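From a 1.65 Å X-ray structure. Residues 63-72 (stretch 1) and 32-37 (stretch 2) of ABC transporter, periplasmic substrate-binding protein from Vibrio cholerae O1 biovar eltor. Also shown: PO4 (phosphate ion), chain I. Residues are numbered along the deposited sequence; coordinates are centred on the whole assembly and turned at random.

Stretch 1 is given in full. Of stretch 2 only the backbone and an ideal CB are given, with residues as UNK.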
# COMPACT_ATOMS: atom_id res chain seq x y z
N VAL A 63 -13.69 -4.37 0.68
CA VAL A 63 -14.03 -4.58 2.11
C VAL A 63 -12.83 -4.73 3.00
O VAL A 63 -13.01 -5.11 4.21
CB VAL A 63 -14.90 -5.82 2.28
CG1 VAL A 63 -16.28 -5.52 1.72
CG2 VAL A 63 -14.30 -7.06 1.57
N GLY A 64 -11.63 -4.54 2.47
CA GLY A 64 -10.42 -4.70 3.21
C GLY A 64 -9.83 -6.11 3.08
O GLY A 64 -10.61 -7.02 2.83
N SER A 65 -8.50 -6.23 3.23
CA SER A 65 -7.73 -7.46 2.90
C SER A 65 -8.27 -8.63 3.76
O SER A 65 -8.55 -9.67 3.33
CB SER A 65 -6.30 -7.24 3.17
OG SER A 65 -5.71 -6.30 2.23
N THR A 66 -8.48 -8.36 5.03
CA THR A 66 -8.90 -9.39 5.94
C THR A 66 -10.31 -9.98 5.67
O THR A 66 -10.43 -11.20 5.63
CB THR A 66 -8.77 -8.79 7.37
OG1 THR A 66 -7.43 -8.46 7.70
CG2 THR A 66 -9.26 -9.77 8.50
N ALA A 67 -11.33 -9.13 5.38
CA ALA A 67 -12.67 -9.58 5.05
C ALA A 67 -12.61 -10.33 3.73
O ALA A 67 -13.30 -11.28 3.53
CB ALA A 67 -13.62 -8.41 5.00
N GLY A 68 -11.77 -9.84 2.79
CA GLY A 68 -11.63 -10.53 1.55
C GLY A 68 -11.17 -11.98 1.71
O GLY A 68 -11.79 -12.81 1.04
N ILE A 69 -10.13 -12.21 2.48
CA ILE A 69 -9.63 -13.56 2.77
C ILE A 69 -10.79 -14.37 3.35
O ILE A 69 -11.01 -15.49 2.92
CB ILE A 69 -8.49 -13.49 3.72
CG1 ILE A 69 -7.24 -12.84 3.05
CG2 ILE A 69 -8.18 -14.87 4.25
CD1 ILE A 69 -6.19 -12.35 3.98
N SER A 70 -11.51 -13.82 4.31
CA SER A 70 -12.61 -14.56 4.94
C SER A 70 -13.70 -14.93 3.96
O SER A 70 -14.20 -16.06 3.97
CB SER A 70 -13.22 -13.71 6.04
OG SER A 70 -14.31 -14.42 6.67
N LEU A 71 -14.10 -13.98 3.11
CA LEU A 71 -15.10 -14.23 2.11
C LEU A 71 -14.73 -15.32 1.12
O LEU A 71 -15.55 -16.07 0.66
CB LEU A 71 -15.50 -12.92 1.41
CG LEU A 71 -16.25 -11.88 2.26
CD1 LEU A 71 -16.27 -10.47 1.51
CD2 LEU A 71 -17.61 -12.30 2.48
N LEU A 72 -13.48 -15.33 0.71
CA LEU A 72 -12.97 -16.40 -0.17
C LEU A 72 -12.97 -17.75 0.55
O LEU A 72 -13.39 -18.75 -0.07
CB LEU A 72 -11.56 -16.09 -0.65
CG LEU A 72 -10.92 -17.11 -1.56
CD1 LEU A 72 -11.59 -17.27 -2.85
CD2 LEU A 72 -9.42 -16.75 -1.75
N UNK A 32 -14.80 -10.69 -6.76
CA UNK A 32 -13.46 -10.57 -6.25
C UNK A 32 -13.55 -9.58 -5.08
O UNK A 32 -13.97 -8.45 -5.27
CB UNK A 32 -12.48 -10.11 -7.33
N UNK A 33 -13.06 -10.00 -3.92
CA UNK A 33 -13.27 -9.27 -2.67
C UNK A 33 -12.01 -9.02 -1.98
O UNK A 33 -11.14 -9.89 -1.92
CB UNK A 33 -14.22 -10.02 -1.73
N UNK A 34 -11.95 -7.87 -1.29
CA UNK A 34 -10.90 -7.61 -0.33
C UNK A 34 -10.42 -6.17 -0.34
O UNK A 34 -11.21 -5.24 -0.36
CB UNK A 34 -9.72 -8.55 -0.60
N UNK A 35 -9.14 -6.06 -0.38
CA UNK A 35 -8.43 -4.82 -0.35
C UNK A 35 -8.99 -3.69 -1.15
O UNK A 35 -9.21 -3.79 -2.34
CB UNK A 35 -6.99 -5.07 -0.82
N UNK A 36 -9.22 -2.58 -0.43
CA UNK A 36 -9.67 -1.38 -1.08
C UNK A 36 -8.49 -0.73 -1.81
O UNK A 36 -8.77 -0.04 -2.74
CB UNK A 36 -10.29 -0.42 -0.07
N UNK A 37 -7.29 -0.94 -1.36
CA UNK A 37 -6.07 -0.50 -2.11
C UNK A 37 -6.06 -1.15 -3.53
O UNK A 37 -5.96 -0.47 -4.56
CB UNK A 37 -4.80 -0.88 -1.34
P PO4 I . -6.84 -2.58 2.48
O1 PO4 I . -6.00 -2.39 1.21
O2 PO4 I . -6.28 -1.54 3.61
O3 PO4 I . -8.37 -2.28 2.24
O4 PO4 I . -6.71 -3.93 3.16

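Position 32 lies on the strand with extended backbone angles, and its ideal CB has nothing of stretch 1 within 5.5 Å. This contact sets no rule there beyond strand compatibility, which beta-branched residues satisfy well. The deposited residue is Ile32, its chi1 in the t well.

At position 33 the CA-to-CB bond points toward the helix. The ideal CB sits 3.9 Å from Leu71 CD1, 4.2 Å from Gly68 CA and 4.4 Å from Val63 CG2, so the surroundings are aliphatic and close. Alanine, serine or cysteine would suit. The deposited residue is Ser33; its CB packs 3.9 Å from Leu71 CD1, while its hydroxyl is hydrogen-bonded to a residue just outside the stretch.

Position 34 is the most constrained. At phi 142° and psi -132° a CB would be jammed against the preceding carbonyl oxygen, and it would also come within a tight 3.5 Å of Gly68 CA. The backbone angles alone call for glycine, and the tight fit against Gly68 CA agrees; the deposited residue is Gly34. The helix answers in kind: its own Gly68 lets the backbones approach until Gly68 CA lies 3.5 Å from Gly34 CA, where an ideal CB on Gly68 would clash at 2.4 Å with Gly34 CA. Gly34 O accepts two hydrogen bonds, from Val63 N at 2.8 Å and Gly64 N at 2.9 Å, fastening the strand's end to the turn before the helix. Gly34 CA also makes a CA-H...O contact of 3.2 Å with Gly64 O.

At position 35 CA-to-CB points away overall, yet the ideal CB is 3.5 Å from Ser65 OG, and the phosphate lies nearby. A short polar side chain fits: serine, threonine, perhaps asparagine. Ser35 is found, at an N-cap position. Its OG caps a backbone N just past the stretch and donates to PO4 O1 at 2.6 Å, while Ser65 OG and Ser65 N both donate to PO4 O4, at 2.7 and 2.9 Å. The two stretches thus share one anion.

Position 36 points sideways, its ideal CB 5.0 Å from Gly64 N, leaving room for a small branched residue or a hydroxyl reaching the phosphate. Thr36 supplies both: CG2 rests 4.0 Å from Gly64 N, and OG1 and the backbone N each donate to PO4 O3 at 2.8 Å.

Position 37 has no stretch 1 atom near its ideal CB, but the phosphate favours a short donor. Ser37 provides one, OG to PO4 O1 at 2.6 Å, with its backbone N adding a longer bond of 3.2 Å to PO4 O1.

Stretch 2, residues 32-37: ISGSTS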
# COMPACT_ATOMS: atom_id res chain seq x y z
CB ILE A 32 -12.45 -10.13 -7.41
CG1 ILE A 32 -11.06 -9.93 -6.86
CG2 ILE A 32 -12.90 -8.89 -8.13
CD1 ILE A 32 -9.93 -9.95 -7.96
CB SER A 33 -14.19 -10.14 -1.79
OG SER A 33 -15.33 -10.46 -2.61
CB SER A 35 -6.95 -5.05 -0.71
OG SER A 35 -6.26 -3.83 -0.94
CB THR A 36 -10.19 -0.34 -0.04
OG1 THR A 36 -9.14 -0.00 0.87
CG2 THR A 36 -11.42 -0.90 0.76
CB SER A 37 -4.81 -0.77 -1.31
OG SER A 37 -4.94 -0.30 0.11
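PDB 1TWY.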